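Local coordinates for sugar ABC transporter substrate-binding protein (Treponema pallidum subsp. pallidum, PDB 5U2P) that probably serves as the periplasmic ligand-binding component of an ABC transporter, apparently for a sugar, although its true ligand is uncertain, at residues A[87-92]-A[308-313]; A[107-112]-A[125-130]. All blocks are in the same frame, centred on the assembly; numbering follows the deposited sequence.

Contact 1: residues A[87-92]-A[308-313]; sequences DVVEVS and GLAVHK
Val89 and Ala310 face each other as an antiparallel hydrogen-bonded pair in which each satisfies the other's N-H and C=O. Val89 N gives its hydrogen to Ala310 O at 2.9 Å, in the carbonyl plane, and Ala310 N returns the bond to Val89 O at 2.8 Å. A second such pair follows: Val91 N bonds to Gly308 O at 2.8 Å, and Gly308 N to Val91 O at 2.9 Å, in the carbonyl plane. Beyond the regular pairing, His312 N reaches Asp87 O at 2.9 Å from well above the carbonyl plane, 37° out of it. The CA-H groups of Val88 and Glu90 point at Ala310 O and Gly308 O, adding weak contacts to carbonyls already engaged. Strand 88-92 is the middle one of a five-stranded mixed sheet ordered 61-67, 33-39, 88-92, 307-311, 131-132, with 307-311 antiparallel to its neighbours, consistent with the type II periplasmic binding protein topology, in which a late strand inserts antiparallel. Val88 and Glu90 in turn bond through their backbones to strand 33-39. For Val88, chi1 of 174° puts CG1 beside its own carbonyl carbon, next to Leu309 CB (3.9 Å); the two residues also touch Ala321 and Leu328 of helix 318-329. Val91 CG1 meets Ala310 CB, likewise at 3.9 Å, on the other face. The buried carboxylates find partners beyond the pair: Asp87 OD2 forms a salt bridge with Arg317 while OD1 bonds to Ser315, and Glu90 is held by His42, Gln307 and the backbone N of Arg39. One water bridges Asp87 OD1 and His312 ND1, in plane at the ring edge and 3.2 Å from ND1, which also has a weak hydrogen bond with Ala85 O.

Contact 2: residues A[107-112]-A[125-130]; sequences DLSKEA and YGKTFA
Ser109 OG stands in for a backbone carbonyl here: it accepts the hydrogen of Thr128 N at 2.7 Å, in a nearly straight bond (165°), and donates a hydrogen bond to Asp107 OD1, 2.6 Å away, on the syn lone pair. That same OD1 also takes the backbone hydrogen of Ser109 N, 2.9 Å off and from above the carboxylate plane, which makes an Asx turn. Two donors thus grip one oxygen and fix the rotation of the carboxylate. The Asx turn overlaps a type I beta turn from Leu108 to Glu111, and both belong to the long irregular connection between helix 101-104 and strand 131-132. A second bond across the contact runs from Leu108 N to Thr128 O at 2.8 Å, almost along the C=O axis. A chi1 of 174° swings the Asp107 carboxylate beside its carbonyl carbon, where OD2 lies 3.2 Å from Lys127 CD as the two side chains cross at about a right angle. OD2 also forms a salt bridge with Lys110 NZ. The Phe129 ring brings CE1 to 3.6 Å from Asp107 CA, and Tyr102 meets that ring edge-to-face.

Contacts 1 and 2 lie about 12 Å apart, centre to centre, in the same lobe. Along the sequence, 87-92 comes first, both halves of contact 2 follow, and 308-313 returns about 180 residues later. The local closure of contact 2 therefore falls within the long-range one of contact 1. They meet directly: Ala310 CB packs 3.3 Å from Phe129 O, and Val91 CG2 touches Ala130 CB at 3.7 Å. Ala130 leads into strand 131-132, the edge strand beside 307-311, so the loop pairing abuts the sheet that contact 1 helps to build. The chain leaves this lobe after 131-132 and comes back as 307-311, consistent with the crossovers that link the two lobes of a binding protein.

Contact 1: residues A[87-92]-A[308-313]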
loop_
_atom_site.group_PDB
_atom_site.type_symbol
_atom_site.label_atom_id
_atom_site.label_comp_id
_atom_site.label_asym_id
_atom_site.label_seq_id
_atom_site.Cartn_x
_atom_site.Cartn_y
_atom_site.Cartn_z
ATOM N N ASP A 87 12.903 -12.796 21.611
ATOM C CA ASP A 87 12.682 -11.454 22.159
ATOM C C ASP A 87 12.130 -10.481 21.102
ATOM O O ASP A 87 11.316 -9.605 21.411
ATOM C CB ASP A 87 13.980 -10.873 22.730
ATOM C CG ASP A 87 14.676 -11.796 23.722
ATOM O OD1 ASP A 87 14.013 -12.387 24.596
ATOM O OD2 ASP A 87 15.919 -11.903 23.638
ATOM N N VAL A 88 12.630 -10.613 19.879
ATOM C CA VAL A 88 12.208 -9.806 18.741
ATOM C C VAL A 88 11.685 -10.739 17.657
ATOM O O VAL A 88 12.340 -11.727 17.335
ATOM C CB VAL A 88 13.357 -8.944 18.201
ATOM C CG1 VAL A 88 12.950 -8.213 16.917
ATOM C CG2 VAL A 88 13.782 -7.966 19.276
ATOM N N VAL A 89 10.503 -10.438 17.115
ATOM C CA VAL A 89 9.895 -11.299 16.101
ATOM C C VAL A 89 9.429 -10.472 14.914
ATOM O O VAL A 89 8.889 -9.366 15.068
ATOM C CB VAL A 89 8.727 -12.147 16.695
ATOM C CG1 VAL A 89 9.259 -13.051 17.789
ATOM C CG2 VAL A 89 7.594 -11.268 17.232
ATOM N N GLU A 90 9.650 -11.005 13.716
ATOM C CA GLU A 90 9.096 -10.418 12.510
ATOM C C GLU A 90 7.570 -10.546 12.514
ATOM O O GLU A 90 7.027 -11.589 12.882
ATOM C CB GLU A 90 9.679 -11.073 11.243
ATOM C CG GLU A 90 9.096 -10.456 9.989
ATOM C CD GLU A 90 9.562 -11.083 8.697
ATOM O OE1 GLU A 90 10.462 -11.942 8.724
ATOM O OE2 GLU A 90 9.015 -10.697 7.642
ATOM N N VAL A 91 6.890 -9.472 12.125
ATOM C CA VAL A 91 5.440 -9.481 12.006
ATOM C C VAL A 91 5.026 -8.848 10.697
ATOM O O VAL A 91 5.747 -8.048 10.122
ATOM C CB VAL A 91 4.745 -8.730 13.178
ATOM C CG1 VAL A 91 5.006 -9.449 14.510
ATOM C CG2 VAL A 91 5.209 -7.279 13.244
ATOM N N SER A 92 3.840 -9.234 10.233
ATOM C CA SER A 92 3.212 -8.623 9.078
ATOM C C SER A 92 2.286 -7.496 9.518
ATOM O O SER A 92 1.309 -7.715 10.239
ATOM C CB SER A 92 2.430 -9.669 8.279
ATOM O OG SER A 92 3.313 -10.601 7.668
ATOM N N GLY A 308 7.676 -5.877 9.767
ATOM C CA GLY A 308 8.183 -5.156 10.918
ATOM C C GLY A 308 8.755 -6.078 11.967
ATOM O O GLY A 308 8.594 -7.292 11.893
ATOM N N LEU A 309 9.430 -5.487 12.940
ATOM C CA LEU A 309 10.041 -6.213 14.042
ATOM C C LEU A 309 9.320 -5.790 15.313
ATOM O O LEU A 309 9.361 -4.617 15.680
ATOM C CB LEU A 309 11.539 -5.903 14.147
ATOM C CG LEU A 309 12.396 -6.276 12.958
ATOM C CD1 LEU A 309 13.817 -5.726 13.173
ATOM C CD2 LEU A 309 12.425 -7.772 12.781
ATOM N N ALA A 310 8.645 -6.731 15.964
ATOM C CA ALA A 310 7.981 -6.470 17.239
ATOM C C ALA A 310 8.769 -7.051 18.402
ATOM O O ALA A 310 9.553 -7.980 18.219
ATOM C CB ALA A 310 6.560 -7.054 17.238
ATOM N N VAL A 311 8.512 -6.525 19.599
ATOM C CA VAL A 311 9.090 -7.054 20.840
ATOM C C VAL A 311 8.078 -7.941 21.573
ATOM O O VAL A 311 6.946 -7.535 21.822
ATOM C CB VAL A 311 9.548 -5.923 21.773
ATOM C CG1 VAL A 311 10.213 -6.485 23.043
ATOM C CG2 VAL A 311 10.540 -5.013 21.053
ATOM N N HIS A 312 8.507 -9.163 21.870
ATOM C CA HIS A 312 7.718 -10.111 22.658
ATOM C C HIS A 312 7.541 -9.603 24.084
ATOM O O HIS A 312 8.508 -9.432 24.822
ATOM C CB HIS A 312 8.415 -11.462 22.659
ATOM C CG HIS A 312 7.653 -12.553 23.353
ATOM N ND1 HIS A 312 8.288 -13.618 23.959
ATOM C CD2 HIS A 312 6.325 -12.770 23.506
ATOM C CE1 HIS A 312 7.384 -14.434 24.472
ATOM N NE2 HIS A 312 6.184 -13.942 24.214
ATOM N N LYS A 313 6.288 -9.371 24.440
ATOM C CA LYS A 313 5.891 -8.746 25.698
ATOM C C LYS A 313 6.372 -9.520 26.911
ATOM O O LYS A 313 6.741 -8.924 27.923
ATOM C CB LYS A 313 4.362 -8.627 25.731
ATOM C CG LYS A 313 3.823 -7.752 26.830
ATOM C CD LYS A 313 2.320 -7.512 26.671
ATOM C CE LYS A 313 1.817 -6.554 27.740
ATOM N NZ LYS A 313 0.388 -6.213 27.565
HETATM O O HOH W 1 11.437 -13.753 24.537
#

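Contact 2: residues A[107-112]-A[125-130]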
loop_
_atom_site.group_PDB
_atom_site.type_symbol
_atom_site.label_atom_id
_atom_site.label_comp_id
_atom_site.label_asym_id
_atom_site.label_seq_id
_atom_site.Cartn_x
_atom_site.Cartn_y
_atom_site.Cartn_z
ATOM N N ASP A 107 3.906 -2.217 23.234
ATOM C CA ASP A 107 3.413 -1.011 22.567
ATOM C C ASP A 107 4.549 -0.006 22.384
ATOM O O ASP A 107 5.105 0.497 23.366
ATOM C CB ASP A 107 2.257 -0.389 23.377
ATOM C CG ASP A 107 1.787 0.953 22.818
ATOM O OD1 ASP A 107 2.153 1.289 21.681
ATOM O OD2 ASP A 107 1.040 1.676 23.519
ATOM N N LEU A 108 4.924 0.246 21.127
ATOM C CA LEU A 108 6.085 1.081 20.823
ATOM C C LEU A 108 5.675 2.520 20.517
ATOM O O LEU A 108 6.506 3.334 20.091
ATOM C CB LEU A 108 6.874 0.495 19.623
ATOM C CG LEU A 108 7.388 -0.939 19.801
ATOM C CD1 LEU A 108 8.036 -1.494 18.519
ATOM C CD2 LEU A 108 8.331 -1.062 20.961
ATOM N N SER A 109 4.402 2.839 20.741
ATOM C CA SER A 109 3.831 4.107 20.275
ATOM C C SER A 109 4.511 5.336 20.879
ATOM O O SER A 109 4.437 6.433 20.316
ATOM C CB SER A 109 2.334 4.171 20.598
ATOM O OG SER A 109 1.602 3.138 19.945
ATOM N N LYS A 110 5.126 5.145 22.033
ATOM C CA LYS A 110 5.777 6.219 22.785
ATOM C C LYS A 110 7.296 6.229 22.638
ATOM O O LYS A 110 7.974 7.017 23.290
ATOM C CB LYS A 110 5.420 6.101 24.272
ATOM C CG LYS A 110 3.911 6.019 24.544
ATOM C CD LYS A 110 3.584 5.755 26.023
ATOM C CE LYS A 110 3.895 4.314 26.445
ATOM N NZ LYS A 110 2.978 3.308 25.824
ATOM N N GLU A 111 7.856 5.361 21.797
ATOM C CA GLU A 111 9.304 5.338 21.625
ATOM C C GLU A 111 9.752 6.618 20.922
ATOM O O GLU A 111 9.000 7.223 20.137
ATOM C CB GLU A 111 9.752 4.096 20.836
ATOM C CG GLU A 111 9.466 2.774 21.548
ATOM C CD GLU A 111 10.071 2.698 22.938
ATOM O OE1 GLU A 111 11.309 2.668 23.042
ATOM O OE2 GLU A 111 9.312 2.663 23.934
ATOM N N ALA A 112 10.979 7.033 21.216
ATOM C CA ALA A 112 11.495 8.311 20.732
ATOM C C ALA A 112 11.621 8.396 19.224
ATOM O O ALA A 112 11.666 9.493 18.679
ATOM C CB ALA A 112 12.848 8.596 21.370
ATOM N N TYR A 125 -6.631 0.998 17.064
ATOM C CA TYR A 125 -6.650 2.020 18.102
ATOM C C TYR A 125 -5.610 3.096 17.853
ATOM O O TYR A 125 -5.504 4.038 18.631
ATOM C CB TYR A 125 -6.371 1.419 19.482
ATOM C CG TYR A 125 -7.456 0.514 20.041
ATOM C CD1 TYR A 125 -8.572 1.043 20.677
ATOM C CD2 TYR A 125 -7.343 -0.874 19.955
ATOM C CE1 TYR A 125 -9.551 0.218 21.190
ATOM C CE2 TYR A 125 -8.320 -1.705 20.476
ATOM C CZ TYR A 125 -9.417 -1.154 21.084
ATOM O OH TYR A 125 -10.381 -1.990 21.606
ATOM N N GLY A 126 -4.807 2.929 16.805
ATOM C CA GLY A 126 -3.818 3.939 16.467
ATOM C C GLY A 126 -2.436 3.690 17.057
ATOM O O GLY A 126 -1.575 4.579 17.031
ATOM N N LYS A 127 -2.214 2.493 17.583
ATOM C CA LYS A 127 -0.964 2.191 18.300
ATOM C C LYS A 127 0.023 1.444 17.416
ATOM O O LYS A 127 -0.369 0.677 16.547
ATOM C CB LYS A 127 -1.259 1.375 19.557
ATOM C CG LYS A 127 -1.953 2.175 20.657
ATOM C CD LYS A 127 -1.827 1.481 22.005
ATOM C CE LYS A 127 -2.280 2.388 23.145
ATOM N NZ LYS A 127 -3.649 2.932 22.914
ATOM N N THR A 128 1.309 1.682 17.644
ATOM C CA THR A 128 2.371 1.129 16.804
ATOM C C THR A 128 3.031 -0.013 17.557
ATOM O O THR A 128 3.563 0.204 18.646
ATOM C CB THR A 128 3.443 2.211 16.469
ATOM O OG1 THR A 128 2.840 3.283 15.730
ATOM C CG2 THR A 128 4.592 1.630 15.659
ATOM N N PHE A 129 3.018 -1.217 16.987
ATOM C CA PHE A 129 3.549 -2.398 17.677
ATOM C C PHE A 129 4.785 -3.022 17.001
ATOM O O PHE A 129 5.245 -4.086 17.411
ATOM C CB PHE A 129 2.443 -3.466 17.806
ATOM C CG PHE A 129 1.455 -3.190 18.911
ATOM C CD1 PHE A 129 1.802 -3.395 20.235
ATOM C CD2 PHE A 129 0.181 -2.729 18.624
ATOM C CE1 PHE A 129 0.892 -3.153 21.257
ATOM C CE2 PHE A 129 -0.720 -2.484 19.638
ATOM C CZ PHE A 129 -0.359 -2.690 20.949
ATOM N N ALA A 130 5.353 -2.367 15.995
ATOM C CA ALA A 130 6.578 -2.875 15.404
ATOM C C ALA A 130 7.358 -1.745 14.746
ATOM O O ALA A 130 6.779 -0.741 14.312
ATOM C CB ALA A 130 6.265 -3.954 14.381
#